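Local coordinates for protein chitinase (Pyrococcus furiosus, PDB 2CWR) that probably binds chitin as the carbohydrate-binding module of a hyperthermophilic chitinase, holding the enzyme on its insoluble polysaccharide substrate, at residues L12-N17 with E92-E97; K40-P45 with N61-F66. All coordinates share one frame; numbering follows the deposited sequence.

Interaction 1 of 2, residues L12-N17 with E92-E97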
ATOM      1  N   LEU A  12      -8.234   5.053  -3.993  1.00 10.74           N
ATOM      2  CA  LEU A  12      -7.595   3.906  -3.380  1.00  9.10           C
ATOM      3  C   LEU A  12      -8.555   3.298  -2.383  1.00 10.30           C
ATOM      4  O   LEU A  12      -9.242   4.013  -1.664  1.00 10.65           O
ATOM      5  CB  LEU A  12      -6.308   4.311  -2.645  1.00 10.83           C
ATOM      6  CG  LEU A  12      -5.578   3.194  -1.872  1.00 13.14           C
ATOM      7  CD1 LEU A  12      -4.103   3.544  -1.740  1.00 13.93           C
ATOM      8  CD2 LEU A  12      -6.208   2.995  -0.487  1.00 12.81           C
ATOM      9  N   GLU A  13      -8.629   1.974  -2.365  1.00  8.65           N
ATOM     10  CA  GLU A  13      -9.456   1.304  -1.381  1.00  9.03           C
ATOM     11  C   GLU A  13      -8.618   0.185  -0.796  1.00 10.38           C
ATOM     12  O   GLU A  13      -7.766  -0.392  -1.472  1.00 10.15           O
ATOM     13  CB  GLU A  13     -10.756   0.758  -1.988  1.00 14.06           C
ATOM     14  CG  GLU A  13     -10.600  -0.136  -3.195  1.00 13.37           C
ATOM     15  CD  GLU A  13     -11.947  -0.605  -3.722  1.00 18.60           C
ATOM     16  OE1 GLU A  13     -12.589  -1.452  -3.061  1.00 16.48           O
ATOM     17  OE2 GLU A  13     -12.366  -0.113  -4.790  1.00 14.09           O
ATOM     18  N   VAL A  14      -8.831  -0.095   0.477  1.00  9.43           N
ATOM     19  CA  VAL A  14      -8.079  -1.149   1.123  1.00 10.15           C
ATOM     20  C   VAL A  14      -8.954  -1.892   2.113  1.00 11.92           C
ATOM     21  O   VAL A  14      -9.726  -1.287   2.863  1.00 12.02           O
ATOM     22  CB  VAL A  14      -6.830  -0.585   1.843  1.00 10.93           C
ATOM     23  CG1 VAL A  14      -7.232   0.481   2.852  1.00 14.41           C
ATOM     24  CG2 VAL A  14      -6.072  -1.719   2.530  1.00 12.30           C
ATOM     25  N   LYS A  15      -8.847  -3.215   2.076  1.00 10.43           N
ATOM     26  CA  LYS A  15      -9.593  -4.091   2.970  1.00 13.22           C
ATOM     27  C   LYS A  15      -8.591  -4.526   4.034  1.00 12.83           C
ATOM     28  O   LYS A  15      -7.509  -5.017   3.706  1.00 15.56           O
ATOM     29  CB  LYS A  15     -10.098  -5.316   2.208  1.00 16.28           C
ATOM     30  CG  LYS A  15     -11.005  -6.229   3.017  1.00 28.00           C
ATOM     31  CD  LYS A  15     -12.430  -5.702   3.054  1.00 43.01           C
ATOM     32  CE  LYS A  15     -13.151  -5.961   1.734  1.00 51.33           C
ATOM     33  NZ  LYS A  15     -12.421  -5.416   0.553  1.00 53.87           N
ATOM     34  N   VAL A  16      -8.951  -4.354   5.301  1.00 11.63           N
ATOM     35  CA  VAL A  16      -8.057  -4.706   6.398  1.00  9.97           C
ATOM     36  C   VAL A  16      -8.588  -5.835   7.276  1.00 17.11           C
ATOM     37  O   VAL A  16      -9.766  -5.865   7.632  1.00 17.18           O
ATOM     38  CB  VAL A  16      -7.798  -3.483   7.301  1.00 15.29           C
ATOM     39  CG1 VAL A  16      -6.745  -3.821   8.349  1.00 18.57           C
ATOM     40  CG2 VAL A  16      -7.363  -2.297   6.455  1.00 17.34           C
ATOM     41  N   ASN A  17      -7.702  -6.763   7.617  1.00 14.14           N
ATOM     42  CA  ASN A  17      -8.041  -7.890   8.473  1.00 18.48           C
ATOM     43  C   ASN A  17      -6.950  -7.984   9.532  1.00 17.12           C
ATOM     44  O   ASN A  17      -5.857  -8.486   9.271  1.00 17.96           O
ATOM     45  CB  ASN A  17      -8.104  -9.183   7.657  1.00 21.42           C
ATOM     46  CG  ASN A  17      -8.221 -10.417   8.528  1.00 31.94           C
ATOM     47  OD1 ASN A  17      -9.006 -10.453   9.477  1.00 33.33           O
ATOM     48  ND2 ASN A  17      -7.442 -11.443   8.204  1.00 33.74           N
ATOM     49  N   GLU A  92      -0.821   3.658   9.923  1.00 15.96           N
ATOM     50  CA  GLU A  92      -1.401   4.961  10.234  1.00 18.19           C
ATOM     51  C   GLU A  92      -1.918   5.666   8.992  1.00 15.75           C
ATOM     52  O   GLU A  92      -2.870   6.448   9.061  1.00 16.65           O
ATOM     53  CB  GLU A  92      -0.362   5.852  10.919  1.00 20.16           C
ATOM     54  CG  GLU A  92       0.335   5.187  12.091  1.00 19.99           C
ATOM     55  CD  GLU A  92       1.222   6.143  12.854  1.00 26.75           C
ATOM     56  OE1 GLU A  92       1.600   7.188  12.281  1.00 26.64           O
ATOM     57  OE2 GLU A  92       1.550   5.841  14.021  1.00 25.55           O
ATOM     58  N   GLU A  93      -1.292   5.390   7.855  1.00 15.59           N
ATOM     59  CA  GLU A  93      -1.702   6.028   6.615  1.00 15.26           C
ATOM     60  C   GLU A  93      -1.320   5.220   5.382  1.00 14.51           C
ATOM     61  O   GLU A  93      -0.258   4.604   5.333  1.00 13.39           O
ATOM     62  CB  GLU A  93      -1.074   7.421   6.522  1.00 18.67           C
ATOM     63  CG  GLU A  93      -1.475   8.204   5.284  1.00 32.23           C
ATOM     64  CD  GLU A  93      -0.800   9.562   5.207  1.00 43.69           C
ATOM     65  OE1 GLU A  93      -0.978  10.370   6.144  1.00 49.83           O
ATOM     66  OE2 GLU A  93      -0.093   9.821   4.208  1.00 39.70           O
ATOM     67  N   ILE A  94      -2.208   5.227   4.395  1.00 10.40           N
ATOM     68  CA  ILE A  94      -1.976   4.539   3.128  1.00 10.35           C
ATOM     69  C   ILE A  94      -2.392   5.558   2.084  1.00 14.65           C
ATOM     70  O   ILE A  94      -3.578   5.881   1.951  1.00 14.02           O
ATOM     71  CB  ILE A  94      -2.828   3.267   2.997  1.00 12.02           C
ATOM     72  CG1 ILE A  94      -2.456   2.281   4.112  1.00 15.56           C
ATOM     73  CG2 ILE A  94      -2.589   2.632   1.632  1.00 13.82           C
ATOM     74  CD1 ILE A  94      -3.300   1.009   4.128  1.00 17.16           C
ATOM     75  N   THR A  95      -1.413   6.069   1.345  1.00 12.25           N
ATOM     76  CA  THR A  95      -1.677   7.118   0.369  1.00 13.60           C
ATOM     77  C   THR A  95      -1.196   6.837  -1.044  1.00 11.45           C
ATOM     78  O   THR A  95      -0.054   6.433  -1.254  1.00 14.09           O
ATOM     79  CB  THR A  95      -1.035   8.426   0.843  1.00 16.70           C
ATOM     80  OG1 THR A  95      -1.466   8.706   2.182  1.00 17.38           O
ATOM     81  CG2 THR A  95      -1.425   9.575  -0.069  1.00 21.13           C
ATOM     82  N   LEU A  96      -2.074   7.081  -2.011  1.00 10.20           N
ATOM     83  CA  LEU A  96      -1.760   6.870  -3.418  1.00 10.73           C
ATOM     84  C   LEU A  96      -1.196   8.135  -4.063  1.00 14.49           C
ATOM     85  O   LEU A  96      -1.754   9.224  -3.908  1.00 15.22           O
ATOM     86  CB  LEU A  96      -3.021   6.438  -4.173  1.00 14.09           C
ATOM     87  CG  LEU A  96      -2.947   6.415  -5.704  1.00 14.00           C
ATOM     88  CD1 LEU A  96      -1.912   5.401  -6.164  1.00 11.09           C
ATOM     89  CD2 LEU A  96      -4.319   6.068  -6.266  1.00 14.82           C
ATOM     90  N   GLU A  97      -0.086   7.977  -4.777  1.00 16.25           N
ATOM     91  CA  GLU A  97       0.552   9.087  -5.478  1.00 19.05           C
ATOM     92  C   GLU A  97       0.814   8.682  -6.923  1.00 22.14           C
ATOM     93  O   GLU A  97       1.107   7.519  -7.216  1.00 22.66           O
ATOM     94  CB  GLU A  97       1.887   9.468  -4.825  1.00 22.36           C
ATOM     95  CG  GLU A  97       1.772  10.083  -3.437  1.00 29.20           C
ATOM     96  CD  GLU A  97       3.109  10.572  -2.891  1.00 34.31           C
ATOM     97  OE1 GLU A  97       3.139  11.063  -1.744  1.00 37.54           O
ATOM     98  OE2 GLU A  97       4.128  10.472  -3.605  1.00 31.53           O
TER

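Interaction 2 of 2, residues K40-P45 with N61-F66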
ATOM      1  N   LYS A  40       2.295   5.055  -0.650  1.00  9.99           N
ATOM      2  CA  LYS A  40       3.125   5.251   0.530  1.00 10.29           C
ATOM      3  C   LYS A  40       2.373   4.818   1.772  1.00 10.61           C
ATOM      4  O   LYS A  40       1.222   5.196   1.982  1.00 12.78           O
ATOM      5  CB  LYS A  40       3.540   6.721   0.651  1.00 14.22           C
ATOM      6  CG  LYS A  40       4.404   7.201  -0.506  1.00 23.86           C
ATOM      7  CD  LYS A  40       4.906   8.619  -0.285  1.00 32.59           C
ATOM      8  CE  LYS A  40       5.907   9.013  -1.364  1.00 37.45           C
ATOM      9  NZ  LYS A  40       6.465  10.375  -1.136  1.00 43.42           N
ATOM     10  N   VAL A  41       3.036   4.025   2.600  1.00  8.79           N
ATOM     11  CA  VAL A  41       2.427   3.516   3.815  1.00 11.33           C
ATOM     12  C   VAL A  41       3.212   3.935   5.048  1.00 16.55           C
ATOM     13  O   VAL A  41       4.402   3.655   5.153  1.00 16.75           O
ATOM     14  CB  VAL A  41       2.351   1.973   3.783  1.00 10.50           C
ATOM     15  CG1 VAL A  41       1.833   1.443   5.111  1.00 13.91           C
ATOM     16  CG2 VAL A  41       1.442   1.517   2.641  1.00 12.10           C
ATOM     17  N   LYS A  42       2.544   4.618   5.974  1.00 13.27           N
ATOM     18  CA  LYS A  42       3.196   5.031   7.209  1.00 15.93           C
ATOM     19  C   LYS A  42       2.821   3.983   8.242  1.00 14.30           C
ATOM     20  O   LYS A  42       1.647   3.821   8.577  1.00 13.23           O
ATOM     21  CB  LYS A  42       2.715   6.414   7.658  1.00 18.73           C
ATOM     22  CG  LYS A  42       3.484   6.965   8.859  1.00 24.77           C
ATOM     23  CD  LYS A  42       2.974   8.328   9.285  1.00 31.53           C
ATOM     24  CE  LYS A  42       3.881   8.956  10.341  1.00 37.01           C
ATOM     25  NZ  LYS A  42       4.054   8.083  11.538  1.00 32.34           N
ATOM     26  N   LEU A  43       3.826   3.262   8.727  1.00 14.21           N
ATOM     27  CA  LEU A  43       3.620   2.200   9.700  1.00 14.84           C
ATOM     28  C   LEU A  43       3.462   2.726  11.120  1.00 15.02           C
ATOM     29  O   LEU A  43       3.996   3.780  11.467  1.00 16.08           O
ATOM     30  CB  LEU A  43       4.799   1.228   9.654  1.00 19.59           C
ATOM     31  CG  LEU A  43       5.059   0.553   8.305  1.00 17.05           C
ATOM     32  CD1 LEU A  43       6.419  -0.126   8.317  1.00 23.27           C
ATOM     33  CD2 LEU A  43       3.948  -0.443   8.023  1.00 18.90           C
ATOM     34  N   ALA A  44       2.721   1.988  11.936  1.00 14.86           N
ATOM     35  CA  ALA A  44       2.531   2.370  13.328  1.00 17.79           C
ATOM     36  C   ALA A  44       3.840   2.053  14.045  1.00 16.74           C
ATOM     37  O   ALA A  44       4.672   1.304  13.529  1.00 14.85           O
ATOM     38  CB  ALA A  44       1.395   1.574  13.946  1.00 16.66           C
ATOM     39  N   PRO A  45       4.041   2.617  15.244  1.00 14.10           N
ATOM     40  CA  PRO A  45       5.272   2.361  15.997  1.00 15.80           C
ATOM     41  C   PRO A  45       5.539   0.869  16.176  1.00 16.06           C
ATOM     42  O   PRO A  45       4.637   0.107  16.531  1.00 16.86           O
ATOM     43  CB  PRO A  45       5.008   3.061  17.329  1.00 16.02           C
ATOM     44  CG  PRO A  45       4.136   4.203  16.938  1.00 21.59           C
ATOM     45  CD  PRO A  45       3.166   3.550  15.977  1.00 18.42           C
ATOM     46  N   ASN A  61      12.748   4.234   7.613  1.00 46.48           N
ATOM     47  CA  ASN A  61      12.317   4.511   8.982  1.00 46.43           C
ATOM     48  C   ASN A  61      10.812   4.753   9.093  1.00 42.48           C
ATOM     49  O   ASN A  61      10.328   5.850   8.815  1.00 43.42           O
ATOM     50  CB  ASN A  61      13.067   5.728   9.537  1.00 54.73           C
ATOM     51  CG  ASN A  61      14.561   5.490   9.663  1.00 59.35           C
ATOM     52  OD1 ASN A  61      15.300   6.355  10.136  1.00 63.78           O
ATOM     53  ND2 ASN A  61      15.015   4.316   9.237  1.00 64.03           N
ATOM     54  N   GLY A  62      10.078   3.720   9.496  1.00 37.82           N
ATOM     55  CA  GLY A  62       8.638   3.838   9.659  1.00 32.56           C
ATOM     56  C   GLY A  62       7.820   4.101   8.405  1.00 33.02           C
ATOM     57  O   GLY A  62       6.619   4.355   8.491  1.00 27.95           O
ATOM     58  N   TYR A  63       8.454   4.041   7.240  1.00 28.22           N
ATOM     59  CA  TYR A  63       7.748   4.275   5.986  1.00 27.21           C
ATOM     60  C   TYR A  63       7.974   3.140   5.000  1.00 25.70           C
ATOM     61  O   TYR A  63       9.038   2.525   4.981  1.00 28.14           O
ATOM     62  CB  TYR A  63       8.202   5.592   5.350  1.00 33.50           C
ATOM     63  CG  TYR A  63       7.439   6.810   5.826  1.00 49.37           C
ATOM     64  CD1 TYR A  63       6.075   6.949   5.564  1.00 53.03           C
ATOM     65  CD2 TYR A  63       8.082   7.829   6.530  1.00 52.73           C
ATOM     66  CE1 TYR A  63       5.368   8.077   5.990  1.00 53.59           C
ATOM     67  CE2 TYR A  63       7.385   8.959   6.961  1.00 53.65           C
ATOM     68  CZ  TYR A  63       6.030   9.076   6.687  1.00 54.33           C
ATOM     69  OH  TYR A  63       5.339  10.191   7.107  1.00 56.84           O
ATOM     70  N   VAL A  64       6.961   2.863   4.189  1.00 11.78           N
ATOM     71  CA  VAL A  64       7.057   1.815   3.184  1.00 11.59           C
ATOM     72  C   VAL A  64       6.469   2.366   1.896  1.00 13.55           C
ATOM     73  O   VAL A  64       5.439   3.040   1.914  1.00 14.48           O
ATOM     74  CB  VAL A  64       6.263   0.554   3.593  1.00 16.71           C
ATOM     75  CG1 VAL A  64       6.437  -0.534   2.542  1.00 13.64           C
ATOM     76  CG2 VAL A  64       6.729   0.066   4.948  1.00 20.60           C
ATOM     77  N   ILE A  65       7.129   2.087   0.780  1.00 10.23           N
ATOM     78  CA  ILE A  65       6.660   2.557  -0.514  1.00  8.35           C
ATOM     79  C   ILE A  65       6.452   1.356  -1.417  1.00 11.38           C
ATOM     80  O   ILE A  65       7.376   0.579  -1.649  1.00 11.62           O
ATOM     81  CB  ILE A  65       7.687   3.503  -1.181  1.00 10.57           C
ATOM     82  CG1 ILE A  65       7.942   4.713  -0.281  1.00 16.60           C
ATOM     83  CG2 ILE A  65       7.176   3.949  -2.547  1.00 10.95           C
ATOM     84  CD1 ILE A  65       8.995   5.651  -0.819  1.00 23.98           C
ATOM     85  N   PHE A  66       5.231   1.201  -1.916  1.00  9.70           N
ATOM     86  CA  PHE A  66       4.919   0.101  -2.812  1.00  9.00           C
ATOM     87  C   PHE A  66       4.769   0.628  -4.232  1.00 10.34           C
ATOM     88  O   PHE A  66       4.164   1.676  -4.456  1.00 12.53           O
ATOM     89  CB  PHE A  66       3.622  -0.592  -2.380  1.00 11.10           C
ATOM     90  CG  PHE A  66       3.767  -1.436  -1.150  1.00 10.11           C
ATOM     91  CD1 PHE A  66       4.478  -2.633  -1.194  1.00  8.67           C
ATOM     92  CD2 PHE A  66       3.194  -1.037   0.057  1.00 12.94           C
ATOM     93  CE1 PHE A  66       4.619  -3.422  -0.055  1.00  9.91           C
ATOM     94  CE2 PHE A  66       3.329  -1.820   1.206  1.00 11.09           C
ATOM     95  CZ  PHE A  66       4.041  -3.014   1.150  1.00 10.18           C
TER
HETATM   96  O   HOH W   1       5.705   6.006  10.997  1.00 39.95           O

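Interaction 1 of 2, residues L12-N17 with E92-E97
Thr-95, whose carbonyl carbon lies 4.4 Å from Leu-12 CD1, gives its OG1 proton to Glu-93 OE2 at 2.7 Å, meeting that oxygen from above the carboxylate plane, 38° out of it. This polar bond runs along the strand, with the Thr-95 side chain turned from strand 10-18. What faces that strand is hydrocarbon. Leu-12 points toward its partner, with CG anti to the backbone N (chi1 176°), and its CD1 does the touching: it lies 3.8 Å from Ile-94 CG2, the two side chains crossing at about a right angle, and 3.9 Å from Leu-96 CB. Two residues further along strand 10-18, Val-14 and Ile-94 reach toward each other tip to tip, CG1 of the valine 4.2 Å from CD1 of the isoleucine. The strands run roughly antiparallel, but their axes stay 8.1 Å apart, too far for backbone pairing. This is face-to-face packing between the two sheets of a beta-sandwich, near the edge formed by strand 10-18. Val-39 on strand 38-43, next to 91-98, touches Leu-12, Ile-94 and Leu-96; on strand 22-31, beside 10-18, Leu-29 packs on Leu-12 and Tyr-25 on Ile-94. The alternation of strand residues thus divides the chemistry: aliphatic carbons meet between the sheets through dispersion and the hydrophobic effect, and the hydroxyl and carboxylate pair on the other face of strand 91-98.

Interaction 2 of 2, residues K40-P45 with N61-F66
Lys-42 lies against Tyr-63 across two neighbouring antiparallel strands of the five-stranded sheet in this beta-sandwich. Its CG is anti to the backbone N (chi1 -173°), and the extended chain passes obliquely by the tyrosine ring. CB approaches Tyr-63 CE1 at 3.5 Å, CG stays beside CE1 and CZ, CD lies 3.7 Å from Tyr-63 OH, and CE follows close to the same hydroxyl. A bend at chi4 (-56°) then sets NZ, which forms a salt bridge with Glu-92 and donates to a water 2.7 Å away. That water also sits within hydrogen-bonding distance of Leu-43 O and Gly-62 O. An alanine here would probably leave the Glu-92 carboxylate without this cation, and Tyr-63 CZ and OH without the methylenes beside them.

The backbones are joined at the hydrogen-bonded pair Val-41 and Val-64, where Val-41 N reaches Val-64 O at 2.7 Å and Val-64 N returns to Val-41 O at 2.8 Å. Leu-43 N adds a 3.0 Å bond to Gly-62 O, tilted 33° from the carbonyl plane. Gly-62 itself has a positive phi, which favours glycine.

On the face that carries Val-41 and Val-64 the side chains of this contact are apolar and turn to the sandwich interior, where Val-41 touches Phe-81 and Leu-43 touches Val-83. Leu-43 CD1 presses on Val-64 CG2 at 3.4 Å, tighter than usual van der Waals contact. The Phe-66 ring, stacked with Phe-81, takes Val-64 CG1 over one face toward the rim, while Val-41 CG2 meets its edge 4.0 Å from CD2.

From the N terminus, the chain lays down strand 10-18 at the edge of the four-stranded sheet, continues through strand 22-31, and crosses to the other sheet with strand 38-43. Interaction 2 closes the shorter loop when strand 63-68 returns beside 38-43, after the strands 48-53 and 55-60. Only after strand 76-84 does strand 91-98 arrive to close interaction 1, so interaction 2 is nested inside its loop. The first contact ties one sheet to the other; the second lies within the five-stranded sheet. They adjoin because 91-98 pairs with 38-43: Thr-95 O probably accepts from Lys-40 N, and a classic bulge at Glu-92 and Glu-93 faces Lys-42.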